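Local structure of type IV pilus biogenesis factor PilY1 (Pseudomonas aeruginosa, 3HX6) at residues Ala143-Gly148 / Gly206-Val211; Arg87-Ala92 / Leu169-Pro174; Val335-Arg340 / Val420-Asn425. The protein takes part in type IV pilus assembly, twitching motility and adhesion to host cells, and binds calcium in its C-terminal beta-propeller domain, which seems to regulate pilus retraction. The protein carries 3 engineered substitutions. One frame throughout, in Å; residues are numbered along the deposited sequence.

Contact 1 (Ala143-Gly148 / Gly206-Val211)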
loop_
_atom_site.group_PDB
_atom_site.type_symbol
_atom_site.label_atom_id
_atom_site.label_comp_id
_atom_site.label_asym_id
_atom_site.label_seq_id
_atom_site.Cartn_x
_atom_site.Cartn_y
_atom_site.Cartn_z
ATOM N N ALA A 143 19.315 -3.901 4.428
ATOM C CA ALA A 143 18.736 -2.900 5.304
ATOM C C ALA A 143 19.436 -1.572 5.117
ATOM O O ALA A 143 20.531 -1.509 4.556
ATOM C CB ALA A 143 18.855 -3.349 6.765
ATOM N N ASP A 144 18.784 -0.505 5.563
ATOM C CA ASP A 144 19.383 0.815 5.492
ATOM C C ASP A 144 20.106 1.005 6.815
ATOM O O ASP A 144 19.598 0.620 7.867
ATOM C CB ASP A 144 18.315 1.895 5.312
ATOM C CG ASP A 144 17.755 1.927 3.902
ATOM O OD1 ASP A 144 18.365 1.306 3.011
ATOM O OD2 ASP A 144 16.716 2.581 3.683
ATOM N N ALA A 145 21.307 1.563 6.760
ATOM C CA ALA A 145 22.084 1.789 7.965
ATOM C C ALA A 145 22.867 3.082 7.818
ATOM O O ALA A 145 23.109 3.550 6.711
ATOM C CB ALA A 145 23.037 0.615 8.208
ATOM N N PHE A 146 23.266 3.652 8.942
ATOM C CA PHE A 146 24.012 4.896 8.926
ATOM C C PHE A 146 25.418 4.683 9.463
ATOM O O PHE A 146 25.598 4.136 10.549
ATOM C CB PHE A 146 23.267 5.935 9.768
ATOM C CG PHE A 146 23.834 7.323 9.679
ATOM C CD1 PHE A 146 24.753 7.776 10.617
ATOM C CD2 PHE A 146 23.409 8.196 8.679
ATOM C CE1 PHE A 146 25.240 9.083 10.570
ATOM C CE2 PHE A 146 23.889 9.507 8.618
ATOM C CZ PHE A 146 24.805 9.950 9.567
ATOM N N PHE A 147 26.411 5.097 8.680
ATOM C CA PHE A 147 27.809 4.999 9.078
ATOM C C PHE A 147 28.653 5.801 8.086
ATOM O O PHE A 147 28.210 6.093 6.972
ATOM C CB PHE A 147 28.251 3.532 9.152
ATOM C CG PHE A 147 28.153 2.791 7.852
ATOM C CD1 PHE A 147 29.207 2.814 6.942
ATOM C CD2 PHE A 147 27.015 2.046 7.545
ATOM C CE1 PHE A 147 29.136 2.103 5.741
ATOM C CE2 PHE A 147 26.933 1.330 6.344
ATOM C CZ PHE A 147 27.998 1.359 5.443
ATOM N N GLY A 148 29.857 6.181 8.492
ATOM C CA GLY A 148 30.684 6.978 7.606
ATOM C C GLY A 148 29.988 8.306 7.366
ATOM O O GLY A 148 30.200 8.959 6.345
ATOM N N GLY A 206 25.944 4.327 20.120
ATOM C CA GLY A 206 25.974 5.402 19.144
ATOM C C GLY A 206 26.138 5.017 17.686
ATOM O O GLY A 206 26.153 5.891 16.812
ATOM N N LYS A 207 26.232 3.722 17.402
ATOM C CA LYS A 207 26.440 3.297 16.025
ATOM C C LYS A 207 25.517 2.178 15.548
ATOM O O LYS A 207 24.811 1.541 16.339
ATOM C CB LYS A 207 27.903 2.868 15.854
ATOM C CG LYS A 207 28.895 3.869 16.457
ATOM C CD LYS A 207 30.322 3.346 16.438
ATOM C CE LYS A 207 31.004 3.602 15.106
ATOM N NZ LYS A 207 31.224 5.063 14.910
ATOM N N TRP A 208 25.518 1.962 14.238
ATOM C CA TRP A 208 24.723 0.907 13.643
ATOM C C TRP A 208 25.559 -0.354 13.659
ATOM O O TRP A 208 26.774 -0.302 13.488
ATOM C CB TRP A 208 24.335 1.267 12.215
ATOM C CG TRP A 208 23.180 2.211 12.166
ATOM C CD1 TRP A 208 23.187 3.542 12.481
ATOM C CD2 TRP A 208 21.826 1.877 11.851
ATOM N NE1 TRP A 208 21.911 4.056 12.383
ATOM C CE2 TRP A 208 21.058 3.054 11.996
ATOM C CE3 TRP A 208 21.187 0.693 11.455
ATOM C CZ2 TRP A 208 19.678 3.081 11.763
ATOM C CZ3 TRP A 208 19.811 0.720 11.223
ATOM C CH2 TRP A 208 19.074 1.910 11.379
ATOM N N ALA A 209 24.909 -1.490 13.858
ATOM C CA ALA A 209 25.628 -2.747 13.907
ATOM C C ALA A 209 24.841 -3.897 13.323
ATOM O O ALA A 209 23.632 -3.809 13.089
ATOM C CB ALA A 209 25.991 -3.078 15.349
ATOM N N VAL A 210 25.558 -4.979 13.068
ATOM C CA VAL A 210 24.936 -6.193 12.589
ATOM C C VAL A 210 24.836 -6.991 13.870
ATOM O O VAL A 210 25.849 -7.254 14.519
ATOM C CB VAL A 210 25.826 -6.949 11.599
ATOM C CG1 VAL A 210 25.295 -8.378 11.405
ATOM C CG2 VAL A 210 25.852 -6.205 10.267
ATOM N N VAL A 211 23.618 -7.333 14.263
ATOM C CA VAL A 211 23.416 -8.110 15.472
ATOM C C VAL A 211 22.867 -9.458 15.061
ATOM O O VAL A 211 21.792 -9.547 14.471
ATOM C CB VAL A 211 22.448 -7.394 16.423
ATOM C CG1 VAL A 211 22.280 -8.200 17.707
ATOM C CG2 VAL A 211 23.000 -5.997 16.732
HETATM O O HOH W 1 26.972 3.683 12.696
#
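One face of the Trp208 indole lies against the backbone of Ala145 and Phe146, while water 1 sits at the ring's edge, in its plane. Two atoms define the covered face: Ala145 CA, 3.7 Å above the ring plane, and Phe146 N, 3.4 Å above it, both offset toward the rim. The first is a CH-pi contact, since Ala145 CA stands 4.0 Å from the centroid of the six-membered ring and 20° off its normal. Ala145 CB adds apolar contact at Trp208 CE3, and Phe146 CB does the same at the pyrrole end, 3.6 Å from Trp208 CD1. Asp144 O approaches Trp208 CZ3 obliquely. The indole is thus laid along the peptide backbone of strand 141-147. With CG anti to the backbone N (chi1 -172°), Phe146 swings its ring off toward Trp151, which it meets edge-to-face, and leaves its CB and backbone to meet the indole.

Where the two backbones come nearest, Phe146 and Trp208 still have their CA atoms 6.2 Å apart, and a single water fills the polar step between them. Water 1 donates to Phe146 O at 2.6 Å and accepts from Trp208 N at 2.7 Å, so both buried backbone groups are satisfied without direct pairing. Glu69 accepts the hydrogen bond of Trp208 NE1, which fixes the indole's rotation, and Val200 touches both Ala145 and Trp208.

The strand segments run at 133° to each other and belong to separate four-stranded antiparallel sheets, one beginning with 141-147, the other holding 208-213. This is a buried interface between consecutive blades of the beta-propeller domain, made here by an indole laid on the backbone of the neighbouring sheet's edge strand.

Contact 2 (Arg87-Ala92 / Leu169-Pro174)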
loop_
_atom_site.group_PDB
_atom_site.type_symbol
_atom_site.label_atom_id
_atom_site.label_comp_id
_atom_site.label_asym_id
_atom_site.label_seq_id
_atom_site.Cartn_x
_atom_site.Cartn_y
_atom_site.Cartn_z
ATOM N N ARG A 87 16.857 -4.194 -7.399
ATOM C CA ARG A 87 17.699 -5.381 -7.455
ATOM C C ARG A 87 17.251 -6.377 -6.397
ATOM O O ARG A 87 16.844 -5.996 -5.301
ATOM C CB ARG A 87 19.164 -5.013 -7.209
ATOM C CG ARG A 87 19.845 -4.288 -8.359
ATOM C CD ARG A 87 20.095 -5.227 -9.531
ATOM N NE ARG A 87 20.837 -4.576 -10.607
ATOM C CZ ARG A 87 20.357 -3.598 -11.370
ATOM N NH1 ARG A 87 19.125 -3.145 -11.182
ATOM N NH2 ARG A 87 21.114 -3.068 -12.320
ATOM N N VAL A 88 17.310 -7.658 -6.738
ATOM C CA VAL A 88 16.940 -8.708 -5.804
ATOM C C VAL A 88 18.128 -9.646 -5.702
ATOM O O VAL A 88 18.552 -10.245 -6.689
ATOM C CB VAL A 88 15.697 -9.491 -6.273
ATOM C CG1 VAL A 88 15.468 -10.702 -5.376
ATOM C CG2 VAL A 88 14.472 -8.582 -6.236
ATOM N N TYR A 89 18.676 -9.749 -4.501
ATOM C CA TYR A 89 19.823 -10.598 -4.271
ATOM C C TYR A 89 19.375 -11.930 -3.696
ATOM O O TYR A 89 18.624 -11.982 -2.722
ATOM C CB TYR A 89 20.805 -9.885 -3.339
ATOM C CG TYR A 89 21.225 -8.534 -3.878
ATOM C CD1 TYR A 89 20.392 -7.419 -3.756
ATOM C CD2 TYR A 89 22.423 -8.384 -4.574
ATOM C CE1 TYR A 89 20.741 -6.194 -4.317
ATOM C CE2 TYR A 89 22.780 -7.161 -5.141
ATOM C CZ TYR A 89 21.934 -6.075 -5.011
ATOM O OH TYR A 89 22.274 -4.876 -5.593
ATOM N N VAL A 90 19.830 -13.007 -4.324
ATOM C CA VAL A 90 19.470 -14.352 -3.906
ATOM C C VAL A 90 20.708 -15.106 -3.459
ATOM O O VAL A 90 21.792 -14.923 -4.015
ATOM C CB VAL A 90 18.801 -15.131 -5.066
ATOM C CG1 VAL A 90 18.380 -16.517 -4.597
ATOM C CG2 VAL A 90 17.601 -14.354 -5.590
ATOM N N GLY A 91 20.543 -15.945 -2.443
ATOM C CA GLY A 91 21.657 -16.727 -1.951
ATOM C C GLY A 91 21.780 -17.996 -2.769
ATOM O O GLY A 91 20.787 -18.492 -3.303
ATOM N N ALA A 92 22.996 -18.519 -2.881
ATOM C CA ALA A 92 23.234 -19.741 -3.640
ATOM C C ALA A 92 23.778 -20.823 -2.717
ATOM O O ALA A 92 23.770 -20.668 -1.494
ATOM C CB ALA A 92 24.220 -19.469 -4.774
ATOM N N LEU A 169 27.929 -6.150 2.309
ATOM C CA LEU A 169 28.205 -5.411 1.091
ATOM C C LEU A 169 27.430 -4.105 1.157
ATOM O O LEU A 169 26.363 -4.043 1.776
ATOM C CB LEU A 169 27.749 -6.203 -0.144
ATOM C CG LEU A 169 28.275 -7.636 -0.305
ATOM C CD1 LEU A 169 27.631 -8.285 -1.530
ATOM C CD2 LEU A 169 29.783 -7.621 -0.432
ATOM N N ASP A 170 27.985 -3.060 0.550
ATOM C CA ASP A 170 27.307 -1.774 0.492
ATOM C C ASP A 170 26.579 -1.875 -0.835
ATOM O O ASP A 170 27.203 -1.850 -1.894
ATOM C CB ASP A 170 28.299 -0.611 0.442
ATOM C CG ASP A 170 27.605 0.741 0.443
ATOM O OD1 ASP A 170 26.570 0.882 -0.245
ATOM O OD2 ASP A 170 28.094 1.664 1.125
ATOM N N VAL A 171 25.263 -1.998 -0.775
ATOM C CA VAL A 171 24.463 -2.156 -1.976
ATOM C C VAL A 171 23.618 -0.919 -2.320
ATOM O O VAL A 171 22.649 -0.992 -3.077
ATOM C CB VAL A 171 23.585 -3.429 -1.813
ATOM C CG1 VAL A 171 22.142 -3.065 -1.485
ATOM C CG2 VAL A 171 23.704 -4.290 -3.041
ATOM N N THR A 172 24.009 0.224 -1.769
ATOM C CA THR A 172 23.302 1.478 -2.007
ATOM C C THR A 172 23.232 1.789 -3.503
ATOM O O THR A 172 22.199 2.219 -4.010
ATOM C CB THR A 172 24.008 2.646 -1.301
ATOM O OG1 THR A 172 24.268 2.287 0.062
ATOM C CG2 THR A 172 23.141 3.897 -1.345
ATOM N N ASP A 173 24.341 1.572 -4.202
ATOM C CA ASP A 173 24.403 1.821 -5.639
ATOM C C ASP A 173 24.645 0.498 -6.363
ATOM O O ASP A 173 25.765 -0.014 -6.383
ATOM C CB ASP A 173 25.527 2.820 -5.949
ATOM C CG ASP A 173 25.667 3.115 -7.444
ATOM O OD1 ASP A 173 24.692 2.917 -8.202
ATOM O OD2 ASP A 173 26.761 3.561 -7.856
ATOM N N PRO A 174 23.588 -0.074 -6.961
ATOM C CA PRO A 174 23.697 -1.347 -7.684
ATOM C C PRO A 174 24.799 -1.350 -8.737
ATOM O O PRO A 174 25.411 -2.385 -9.008
ATOM C CB PRO A 174 22.303 -1.525 -8.289
ATOM C CG PRO A 174 21.823 -0.116 -8.461
ATOM C CD PRO A 174 22.260 0.530 -7.170
HETATM O O HOH W 2 21.086 -2.682 -4.709
#
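Arg87 and Pro174 have the nearest CA atoms of the two segments, 7.2 Å apart, where strand 87-91 comes up to the chain leaving strand 165-170. The contact joins two neighbouring four-stranded sheets of the PilY1 beta-propeller domain through side chains and one water.

At the Pro174 end the two side chains cross at about a right angle. Pro174 CB packs 3.7 Å from Arg87 CG and also lies over one face of the guanidinium, offset toward its rim. A bend at the second torsion (chi2 -72°) folds the arginine back, which is why both its aliphatic part and its flat head can meet the same proline carbon.

Tyr89 and Val171 reach for each other from opposite directions. The phenol end of Tyr89 meets Val171 CG2, but the modelled approach is shorter than carbon atoms allow, so the exact fit of this pair is doubtful. Around them Val55 and Ile177 each touch both side chains, and Leu155 touches Tyr89, in keeping with their burial. The polar tip of the tyrosine is served by water 2, which lies 2.6 Å from Tyr89 OH and donates to Val171 O at 2.8 Å. The phenol is thereby linked to the backbone of the very residue whose side chain it touches.

Asp170 accepts from the backbone two residues on, an Asx turn that spans Val171. Thr172 N donates to Asp170 OD1 over 3.1 Å at an N-H...O angle of 160°. Thr172 OG1, which is also hydrogen-bonded to Thr153 N, gives the same Asp170 OD1 a second bond at 2.7 Å, arriving on its syn side 25° out of the carboxylate plane.

Contact 3 (Val335-Arg340 / Val420-Asn425)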
loop_
_atom_site.group_PDB
_atom_site.type_symbol
_atom_site.label_atom_id
_atom_site.label_comp_id
_atom_site.label_asym_id
_atom_site.label_seq_id
_atom_site.Cartn_x
_atom_site.Cartn_y
_atom_site.Cartn_z
ATOM N N VAL A 335 5.100 -9.085 21.252
ATOM C CA VAL A 335 3.802 -8.418 21.244
ATOM C C VAL A 335 3.579 -7.858 22.647
ATOM O O VAL A 335 3.783 -8.563 23.634
ATOM C CB VAL A 335 2.648 -9.401 20.897
ATOM C CG1 VAL A 335 1.329 -8.660 20.857
ATOM C CG2 VAL A 335 2.906 -10.066 19.545
ATOM N N ARG A 336 3.183 -6.592 22.740
ATOM C CA ARG A 336 2.942 -5.990 24.047
ATOM C C ARG A 336 1.861 -6.787 24.776
ATOM O O ARG A 336 0.828 -7.124 24.199
ATOM C CB ARG A 336 2.485 -4.533 23.906
ATOM C CG ARG A 336 2.509 -3.772 25.231
ATOM C CD ARG A 336 1.827 -2.410 25.129
ATOM N NE ARG A 336 2.553 -1.459 24.291
ATOM C CZ ARG A 336 3.668 -0.830 24.652
ATOM N NH1 ARG A 336 4.204 -1.043 25.846
ATOM N NH2 ARG A 336 4.242 0.024 23.818
ATOM N N HIS A 337 2.101 -7.097 26.043
ATOM C CA HIS A 337 1.121 -7.844 26.818
ATOM C C HIS A 337 -0.189 -7.047 26.914
ATOM O O HIS A 337 -0.176 -5.817 26.926
ATOM C CB HIS A 337 1.685 -8.124 28.207
ATOM C CG HIS A 337 0.881 -9.102 29.001
ATOM N ND1 HIS A 337 -0.255 -8.742 29.694
ATOM C CD2 HIS A 337 1.038 -10.431 29.197
ATOM C CE1 HIS A 337 -0.759 -9.809 30.287
ATOM N NE2 HIS A 337 0.006 -10.848 30.002
ATOM N N PRO A 338 -1.337 -7.742 26.955
ATOM C CA PRO A 338 -2.645 -7.079 27.047
ATOM C C PRO A 338 -2.775 -6.075 28.194
ATOM O O PRO A 338 -3.499 -5.090 28.076
ATOM C CB PRO A 338 -3.614 -8.247 27.203
ATOM C CG PRO A 338 -2.959 -9.321 26.400
ATOM C CD PRO A 338 -1.501 -9.197 26.790
ATOM N N THR A 339 -2.083 -6.328 29.300
ATOM C CA THR A 339 -2.137 -5.435 30.460
ATOM C C THR A 339 -1.216 -4.238 30.283
ATOM O O THR A 339 -1.203 -3.328 31.111
ATOM C CB THR A 339 -1.704 -6.150 31.753
ATOM O OG1 THR A 339 -0.360 -6.627 31.605
ATOM C CG2 THR A 339 -2.626 -7.321 32.056
ATOM N N ARG A 340 -0.443 -4.257 29.203
ATOM C CA ARG A 340 0.508 -3.200 28.892
ATOM C C ARG A 340 1.759 -3.272 29.757
ATOM O O ARG A 340 2.632 -2.406 29.679
ATOM C CB ARG A 340 -0.140 -1.815 29.002
ATOM C CG ARG A 340 -1.190 -1.553 27.932
ATOM C CD ARG A 340 -1.491 -0.067 27.791
ATOM N NE ARG A 340 -0.415 0.655 27.116
ATOM C CZ ARG A 340 -0.139 0.548 25.817
ATOM N NH1 ARG A 340 -0.863 -0.254 25.044
ATOM N NH2 ARG A 340 0.861 1.243 25.290
ATOM N N VAL A 420 -6.133 -17.442 28.588
ATOM C CA VAL A 420 -4.953 -17.465 29.437
ATOM C C VAL A 420 -5.280 -16.610 30.654
ATOM O O VAL A 420 -5.724 -15.468 30.510
ATOM C CB VAL A 420 -3.725 -16.850 28.725
ATOM C CG1 VAL A 420 -2.526 -16.861 29.661
ATOM C CG2 VAL A 420 -3.405 -17.630 27.456
ATOM N N ASN A 421 -5.069 -17.157 31.847
ATOM C CA ASN A 421 -5.341 -16.412 33.072
ATOM C C ASN A 421 -4.011 -15.877 33.576
ATOM O O ASN A 421 -3.271 -16.567 34.275
ATOM C CB ASN A 421 -5.978 -17.315 34.129
ATOM C CG ASN A 421 -6.510 -16.531 35.317
ATOM O OD1 ASN A 421 -6.827 -17.102 36.359
ATOM N ND2 ASN A 421 -6.620 -15.214 35.161
ATOM N N TRP A 422 -3.715 -14.638 33.209
ATOM C CA TRP A 422 -2.453 -14.010 33.572
ATOM C C TRP A 422 -2.240 -13.692 35.049
ATOM O O TRP A 422 -1.167 -13.962 35.589
ATOM C CB TRP A 422 -2.264 -12.719 32.773
ATOM C CG TRP A 422 -2.380 -12.878 31.283
ATOM C CD1 TRP A 422 -3.445 -12.526 30.503
ATOM C CD2 TRP A 422 -1.382 -13.388 30.391
ATOM N NE1 TRP A 422 -3.168 -12.777 29.181
ATOM C CE2 TRP A 422 -1.910 -13.307 29.083
ATOM C CE3 TRP A 422 -0.089 -13.902 30.569
ATOM C CZ2 TRP A 422 -1.191 -13.720 27.957
ATOM C CZ3 TRP A 422 0.629 -14.312 29.447
ATOM C CH2 TRP A 422 0.075 -14.217 28.159
ATOM N N LEU A 423 -3.247 -13.114 35.698
ATOM C CA LEU A 423 -3.105 -12.730 37.102
ATOM C C LEU A 423 -4.182 -13.266 38.032
ATOM O O LEU A 423 -5.317 -13.476 37.616
ATOM C CB LEU A 423 -3.118 -11.198 37.232
ATOM C CG LEU A 423 -2.082 -10.290 36.561
ATOM C CD1 LEU A 423 -0.677 -10.774 36.910
ATOM C CD2 LEU A 423 -2.294 -10.284 35.064
ATOM N N ASN A 424 -3.820 -13.479 39.296
ATOM C CA ASN A 424 -4.796 -13.914 40.292
ATOM C C ASN A 424 -5.446 -12.620 40.760
ATOM O O ASN A 424 -5.065 -11.541 40.310
ATOM C CB ASN A 424 -4.129 -14.598 41.485
ATOM C CG ASN A 424 -3.669 -16.000 41.173
ATOM O OD1 ASN A 424 -4.332 -16.737 40.439
ATOM N ND2 ASN A 424 -2.535 -16.389 41.742
ATOM N N ASN A 425 -6.418 -12.711 41.660
ATOM C CA ASN A 425 -7.071 -11.502 42.143
ATOM C C ASN A 425 -6.130 -10.676 43.029
ATOM O O ASN A 425 -6.377 -9.495 43.270
ATOM C CB ASN A 425 -8.358 -11.850 42.901
ATOM C CG ASN A 425 -9.401 -12.519 42.011
ATOM O OD1 ASN A 425 -9.653 -12.079 40.889
ATOM N ND2 ASN A 425 -10.017 -13.582 42.517
#
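His337 points an edge of its imidazole at one face of the Trp422 indole. The ring planes stand at 72°, and the centroids of the His337 ring and the Trp422 six-membered ring are 4.1 Å apart: a T-shaped, edge-to-face pair. His337 CG is anti to the backbone N (chi1 -169°), which carries the imidazole across to the indole. The leading atom is His337 NE2, modelled 2.9 Å from Trp422 CD2; this approach is shorter than normal contact, so its exact value is doubtful. His337 CE1 follows over the pyrrole side at 3.6 Å from Trp422 CG.

The imidazole's rotation is fixed at ND1: Thr339 N donates to His337 ND1 over 3.1 Å in an almost straight bond, tilted 17° from the ring plane. This bond lies within the type I beta turn from His337 to Arg340. On the opposite face of the tryptophan, Val420 CG1 sits 3.6 Å above the plane and over its centre, so the indole is layered between its own segment and the histidine. At the solvent-exposed side Thr339 CG2 and Leu423 CD2 add a looser apolar touch.

Trp372, on strand 367-373, stacks on His337 and meets Trp422 edge-to-face, while Ile344 of strand 343-348 touches both; the turn after strand 333-336 and the loop between strands 408-415 and 433-437 therefore gather over these two strands.

From the N terminus, contact 2 opens at 87-92 and contact 1 at 143-148; contact 2 then closes at 169-174 and contact 1 at 206-211, so the two loops cross. Both use the sheet of strands 141-147 to 178-184: contact 2 ties it to the preceding sheet, contact 1 to the following one, with centres about 17 Å apart. Three consecutive propeller sheets are thereby linked in chain order. Contact 3 opens only later, at 335-340, and closes at 420-425, joining parts of the large mixed sheet region. Its centre lies about 43 Å from that of contact 2, across the chain's centre.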